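Side-chain contacts in L-talarate/Galactarate Dehydratase (Salmonella typhimurium, PDB 2PP0), which catalyses the magnesium-dependent dehydration of L-talarate and galactarate to 5-keto-4-deoxy-D-glucarate and, in competition with it, the epimerisation of L-talarate to galactarate: residues L176-V179 and L180-V183; G88-A91 and H92-I96. All coordinates share one frame; numbering follows the deposited sequence.

Interaction 1: L176-V179 and L180-V183; sequences LDQV and LKNV
A methyl of Leu-176, CD1, comes to the branch carbon CG of Leu-180 one helical turn on, 4.2 Å away. The two branches slant across each other. Leu-176 reaches this place because its CG lies anti to the backbone N (chi1 180°), which carries the branch along the helix beside the carbonyl carbon. Leu-180 turns the other way: its CG sits beside its own backbone N and lies 3.3 Å from the carbonyl O of Leu-176. That same oxygen accepts the amide of Leu-180, N to O 3.0 Å, with an N-H...O angle of 155°.

Both leucines are partly exposed, at the edge of the tight packing, which centres on the buried Val-179, Val-183 and Asn-182. CG2 of Val-183 rests 3.3 Å from O of Val-179, with Arg-209 against Val-179 and Leu-217 against Val-183. Leu-176 packs on Arg-208 and Ala-212 of the same neighbouring helix, 203-217. Gln-178, partly exposed, lies obliquely over Asn-182, their amide planes 55° apart, and Ala-9 of the second subunit packs on both.

The opposite character appears at Asp-177 and Lys-181, both exposed. The extended lysine chain passes over the backbone of the preceding turn, CG lying 3.2 Å from O of Asp-177. Its NZ stays 4.8 Å from OD1 of Asp-177, so the opposite charges are near but not in contact, and any attraction is probably modest.

An amphipathic alpha-helix with i to i+4 bonding is the result. Helix 176-188 precedes strand 194-197 and packs against helix 203-217, as an outer helix does in the modified TIM barrel of the enolase superfamily; Val-179 is about 8 Å, side chain to side chain, from the catalytic Lys-197.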
ATOM      1  N   LEU B 176       4.771 -23.021  37.517  1.00 40.90           N
ATOM      2  CA  LEU B 176       5.329 -23.889  36.486  1.00 42.10           C
ATOM      3  C   LEU B 176       4.452 -25.074  36.075  1.00 43.76           C
ATOM      4  O   LEU B 176       4.254 -25.315  34.883  1.00 44.22           O
ATOM      5  CB  LEU B 176       6.704 -24.401  36.919  1.00 41.00           C
ATOM      6  CG  LEU B 176       7.415 -25.335  35.933  1.00 41.36           C
ATOM      7  CD1 LEU B 176       7.486 -24.681  34.562  1.00 41.34           C
ATOM      8  CD2 LEU B 176       8.816 -25.655  36.445  1.00 41.15           C
ATOM      9  N   ASP B 177       3.928 -25.814  37.047  1.00 45.23           N
ATOM     10  CA  ASP B 177       3.094 -26.970  36.723  1.00 46.31           C
ATOM     11  C   ASP B 177       1.857 -26.591  35.912  1.00 45.24           C
ATOM     12  O   ASP B 177       1.405 -27.363  35.069  1.00 46.65           O
ATOM     13  CB  ASP B 177       2.671 -27.716  37.998  1.00 48.41           C
ATOM     14  CG  ASP B 177       1.739 -26.899  38.880  1.00 51.04           C
ATOM     15  OD1 ASP B 177       1.128 -27.491  39.797  1.00 53.80           O
ATOM     16  OD2 ASP B 177       1.619 -25.674  38.668  1.00 53.72           O
ATOM     17  N   GLN B 178       1.308 -25.405  36.166  1.00 44.99           N
ATOM     18  CA  GLN B 178       0.129 -24.950  35.438  1.00 44.06           C
ATOM     19  C   GLN B 178       0.516 -24.506  34.024  1.00 44.29           C
ATOM     20  O   GLN B 178      -0.264 -24.662  33.081  1.00 44.77           O
ATOM     21  CB  GLN B 178      -0.552 -23.796  36.181  1.00 44.13           C
ATOM     22  CG  GLN B 178      -1.759 -23.224  35.443  1.00 44.47           C
ATOM     23  CD  GLN B 178      -2.939 -24.185  35.389  1.00 46.97           C
ATOM     24  OE1 GLN B 178      -3.679 -24.219  34.404  1.00 47.20           O
ATOM     25  NE2 GLN B 178      -3.129 -24.958  36.455  1.00 46.07           N
ATOM     26  N   VAL B 179       1.715 -23.944  33.880  1.00 42.88           N
ATOM     27  CA  VAL B 179       2.183 -23.518  32.563  1.00 42.01           C
ATOM     28  C   VAL B 179       2.303 -24.766  31.694  1.00 42.59           C
ATOM     29  O   VAL B 179       1.968 -24.744  30.510  1.00 42.92           O
ATOM     30  CB  VAL B 179       3.573 -22.835  32.629  1.00 41.07           C
ATOM     31  CG1 VAL B 179       4.138 -22.651  31.217  1.00 39.01           C
ATOM     32  CG2 VAL B 179       3.459 -21.488  33.327  1.00 39.83           C
ATOM     33  N   LEU B 180       2.782 -25.854  32.299  1.00 42.53           N
ATOM     34  CA  LEU B 180       2.949 -27.118  31.595  1.00 42.83           C
ATOM     35  C   LEU B 180       1.602 -27.739  31.231  1.00 43.08           C
ATOM     36  O   LEU B 180       1.482 -28.429  30.217  1.00 43.48           O
ATOM     37  CB  LEU B 180       3.765 -28.090  32.449  1.00 43.06           C
ATOM     38  CG  LEU B 180       5.205 -27.643  32.721  1.00 43.25           C
ATOM     39  CD1 LEU B 180       5.885 -28.627  33.661  1.00 43.04           C
ATOM     40  CD2 LEU B 180       5.968 -27.540  31.406  1.00 43.37           C
ATOM     41  N   LYS B 181       0.589 -27.497  32.059  1.00 43.91           N
ATOM     42  CA  LYS B 181      -0.745 -28.021  31.783  1.00 44.22           C
ATOM     43  C   LYS B 181      -1.373 -27.229  30.637  1.00 44.40           C
ATOM     44  O   LYS B 181      -2.139 -27.775  29.838  1.00 45.03           O
ATOM     45  CB  LYS B 181      -1.642 -27.921  33.021  1.00 44.16           C
ATOM     46  CG  LYS B 181      -1.267 -28.859  34.163  1.00 45.36           C
ATOM     47  CD  LYS B 181      -2.258 -28.736  35.313  1.00 45.28           C
ATOM     48  CE  LYS B 181      -1.819 -29.557  36.518  1.00 46.38           C
ATOM     49  NZ  LYS B 181      -2.770 -29.421  37.664  1.00 48.71           N
ATOM     50  N   ASN B 182      -1.055 -25.939  30.558  1.00 43.90           N
ATOM     51  CA  ASN B 182      -1.599 -25.105  29.488  1.00 43.20           C
ATOM     52  C   ASN B 182      -0.967 -25.507  28.159  1.00 42.31           C
ATOM     53  O   ASN B 182      -1.626 -25.475  27.118  1.00 43.38           O
ATOM     54  CB  ASN B 182      -1.333 -23.620  29.760  1.00 42.93           C
ATOM     55  CG  ASN B 182      -1.975 -23.139  31.047  1.00 42.69           C
ATOM     56  OD1 ASN B 182      -3.105 -23.516  31.374  1.00 42.62           O
ATOM     57  ND2 ASN B 182      -1.262 -22.288  31.780  1.00 41.93           N
ATOM     58  N   VAL B 183       0.310 -25.882  28.201  1.00 41.44           N
ATOM     59  CA  VAL B 183       1.023 -26.308  27.000  1.00 41.21           C
ATOM     60  C   VAL B 183       0.306 -27.515  26.410  1.00 41.27           C
ATOM     61  O   VAL B 183       0.120 -27.608  25.194  1.00 41.87           O
ATOM     62  CB  VAL B 183       2.481 -26.700  27.318  1.00 40.67           C
ATOM     63  CG1 VAL B 183       3.086 -27.463  26.151  1.00 41.00           C
ATOM     64  CG2 VAL B 183       3.302 -25.452  27.590  1.00 41.62           C
TER

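Interaction 2: G88-A91 and H92-I96; sequences GIYA and HAKEI
Tyr-90 and Lys-94, one turn apart on helix 86-96, touch where the lysine CD passes the outer part of the ring, and they share a water at their polar ends. The lysine can be followed outward. Its CB lies against the backbone of the preceding turn, 3.4 Å from O of Tyr-90, the oxygen that also accepts the Lys-94 amide (N to O 2.9 Å, N-H...O 159°). CG then stands anti to the backbone N (chi1 174°), and the chain is extended beyond it, climbing straight beside the tyrosine. CD makes the side-chain contact: it is 4.1 Å from CE2 and 4.1 Å from OH of Tyr-90, an oblique approach to the ring. CE carries the chain on to NZ, which donates to the water at 2.7 Å. The water also lies at the ring edge, in the ring plane, 2.8 Å from OH of Tyr-90. Ammonium and phenol group are thus bridged without direct contact.

Along the rest of the contact the backbone does most of the work. Amides of His-92 and Ala-93 make nearly straight bonds to O of Gly-88 and of Ile-89, whereas Glu-95 N to Ala-91 O is less straight at 136°, near the end of the helix. CB of Ala-93 sits 3.4 Å from O of Ile-89, while within the second half CG2 of Ile-96 lies over one face of the His-92 ring, offset toward its rim.

A helix laid on an antiparallel sheet belongs to the alpha+beta capping domain of the enolase superfamily. Here Tyr-90 packs on Leu-33 and Leu-35 of strand 28-40 and, with Lys-94, on Cys-392 of strand 388-395. Ile-89 meets Ser-79 and Ser-81 of strand 74-81, and Ile-89 and His-92 press on helix 127-146.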
ATOM      1  N   GLY B  88      -9.042   8.080  27.679  1.00 26.01           N
ATOM      2  CA  GLY B  88      -8.565   9.135  26.800  1.00 24.30           C
ATOM      3  C   GLY B  88      -8.799   8.817  25.333  1.00 24.92           C
ATOM      4  O   GLY B  88      -9.162   9.690  24.546  1.00 24.25           O
ATOM      5  N   ILE B  89      -8.573   7.565  24.958  1.00 25.27           N
ATOM      6  CA  ILE B  89      -8.794   7.146  23.577  1.00 26.50           C
ATOM      7  C   ILE B  89     -10.263   7.403  23.220  1.00 26.78           C
ATOM      8  O   ILE B  89     -10.564   8.042  22.208  1.00 26.47           O
ATOM      9  CB  ILE B  89      -8.470   5.652  23.401  1.00 27.22           C
ATOM     10  CG1 ILE B  89      -6.977   5.419  23.622  1.00 27.41           C
ATOM     11  CG2 ILE B  89      -8.863   5.189  21.992  1.00 28.31           C
ATOM     12  CD1 ILE B  89      -6.588   3.964  23.643  1.00 25.13           C
ATOM     13  N   TYR B  90     -11.175   6.917  24.060  1.00 27.17           N
ATOM     14  CA  TYR B  90     -12.607   7.116  23.818  1.00 28.50           C
ATOM     15  C   TYR B  90     -12.987   8.596  23.804  1.00 28.59           C
ATOM     16  O   TYR B  90     -13.736   9.048  22.934  1.00 28.22           O
ATOM     17  CB  TYR B  90     -13.438   6.413  24.889  1.00 28.29           C
ATOM     18  CG  TYR B  90     -14.918   6.726  24.799  1.00 30.95           C
ATOM     19  CD1 TYR B  90     -15.734   6.089  23.859  1.00 29.82           C
ATOM     20  CD2 TYR B  90     -15.502   7.672  25.643  1.00 30.09           C
ATOM     21  CE1 TYR B  90     -17.093   6.387  23.766  1.00 30.72           C
ATOM     22  CE2 TYR B  90     -16.866   7.979  25.556  1.00 31.72           C
ATOM     23  CZ  TYR B  90     -17.653   7.330  24.617  1.00 31.46           C
ATOM     24  OH  TYR B  90     -18.999   7.619  24.532  1.00 34.12           O
ATOM     25  N   ALA B  91     -12.476   9.353  24.773  1.00 28.79           N
ATOM     26  CA  ALA B  91     -12.792  10.779  24.854  1.00 29.13           C
ATOM     27  C   ALA B  91     -12.394  11.544  23.596  1.00 28.72           C
ATOM     28  O   ALA B  91     -13.148  12.393  23.113  1.00 29.42           O
ATOM     29  CB  ALA B  91     -12.115  11.403  26.094  1.00 31.64           C
ATOM     30  N   HIS B  92     -11.213  11.256  23.058  1.00 27.26           N
ATOM     31  CA  HIS B  92     -10.766  11.952  21.852  1.00 26.28           C
ATOM     32  C   HIS B  92     -11.560  11.489  20.626  1.00 26.39           C
ATOM     33  O   HIS B  92     -11.934  12.296  19.783  1.00 24.84           O
ATOM     34  CB  HIS B  92      -9.275  11.712  21.611  1.00 25.33           C
ATOM     35  CG  HIS B  92      -8.704  12.565  20.519  1.00 28.82           C
ATOM     36  ND1 HIS B  92      -8.684  13.941  20.586  1.00 25.95           N
ATOM     37  CD2 HIS B  92      -8.168  12.240  19.318  1.00 26.22           C
ATOM     38  CE1 HIS B  92      -8.164  14.428  19.474  1.00 28.99           C
ATOM     39  NE2 HIS B  92      -7.842  13.417  18.687  1.00 28.34           N
ATOM     40  N   ALA B  93     -11.804  10.187  20.530  1.00 26.73           N
ATOM     41  CA  ALA B  93     -12.574   9.644  19.408  1.00 27.75           C
ATOM     42  C   ALA B  93     -13.927  10.356  19.401  1.00 28.55           C
ATOM     43  O   ALA B  93     -14.424  10.785  18.362  1.00 28.74           O
ATOM     44  CB  ALA B  93     -12.760   8.143  19.587  1.00 24.27           C
ATOM     45  N   LYS B  94     -14.509  10.508  20.584  1.00 30.20           N
ATOM     46  CA  LYS B  94     -15.793  11.181  20.706  1.00 30.23           C
ATOM     47  C   LYS B  94     -15.728  12.642  20.270  1.00 30.31           C
ATOM     48  O   LYS B  94     -16.682  13.162  19.697  1.00 28.92           O
ATOM     49  CB  LYS B  94     -16.285  11.090  22.155  1.00 31.92           C
ATOM     50  CG  LYS B  94     -17.554  11.871  22.445  1.00 32.90           C
ATOM     51  CD  LYS B  94     -18.083  11.507  23.820  1.00 34.78           C
ATOM     52  CE  LYS B  94     -19.233  12.405  24.246  1.00 36.31           C
ATOM     53  NZ  LYS B  94     -19.646  12.087  25.646  1.00 38.43           N
ATOM     54  N   GLU B  95     -14.597  13.300  20.523  1.00 30.46           N
ATOM     55  CA  GLU B  95     -14.460  14.714  20.179  1.00 30.29           C
ATOM     56  C   GLU B  95     -14.156  14.999  18.702  1.00 30.55           C
ATOM     57  O   GLU B  95     -14.311  16.133  18.247  1.00 30.03           O
ATOM     58  CB  GLU B  95     -13.394  15.374  21.087  1.00 31.29           C
ATOM     59  CG  GLU B  95     -13.312  16.905  20.959  1.00 29.92           C
ATOM     60  CD  GLU B  95     -12.415  17.569  22.013  1.00 30.67           C
ATOM     61  OE1 GLU B  95     -11.563  16.885  22.623  1.00 29.97           O
ATOM     62  OE2 GLU B  95     -12.554  18.790  22.219  1.00 30.13           O
ATOM     63  N   ILE B  96     -13.747  13.978  17.950  1.00 29.35           N
ATOM     64  CA  ILE B  96     -13.429  14.157  16.529  1.00 29.84           C
ATOM     65  C   ILE B  96     -14.334  13.381  15.556  1.00 29.28           C
ATOM     66  O   ILE B  96     -14.360  13.688  14.366  1.00 29.09           O
ATOM     67  CB  ILE B  96     -11.971  13.726  16.210  1.00 29.31           C
ATOM     68  CG1 ILE B  96     -11.790  12.236  16.519  1.00 30.70           C
ATOM     69  CG2 ILE B  96     -10.977  14.566  17.017  1.00 28.81           C
ATOM     70  CD1 ILE B  96     -10.423  11.682  16.120  1.00 31.48           C
TER
HETATM   71  O   HOH W   1     -20.064   9.508  26.313  1.00 34.92           O

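Overall arrangement
Interactions 1 and 2 are each confined to a single helix, and they lie in different parts of the enzyme, their centres 40 Å apart and their nearest atoms about 28 Å apart. Both helices are amphipathic, and in each contact three of the touching residues are buried, but the supports differ. The 176-183 turns pack on the neighbouring helix 203-217 of the barrel and reach the second subunit; the 88-96 turns lie on the antiparallel sheet and helix 127-146, and no other subunit of the assembly touches them. Two valines and an asparagine form the buried part of interaction 1, whereas a tyrosine carries interaction 2 from the sheet to a water-bridged lysine at the surface.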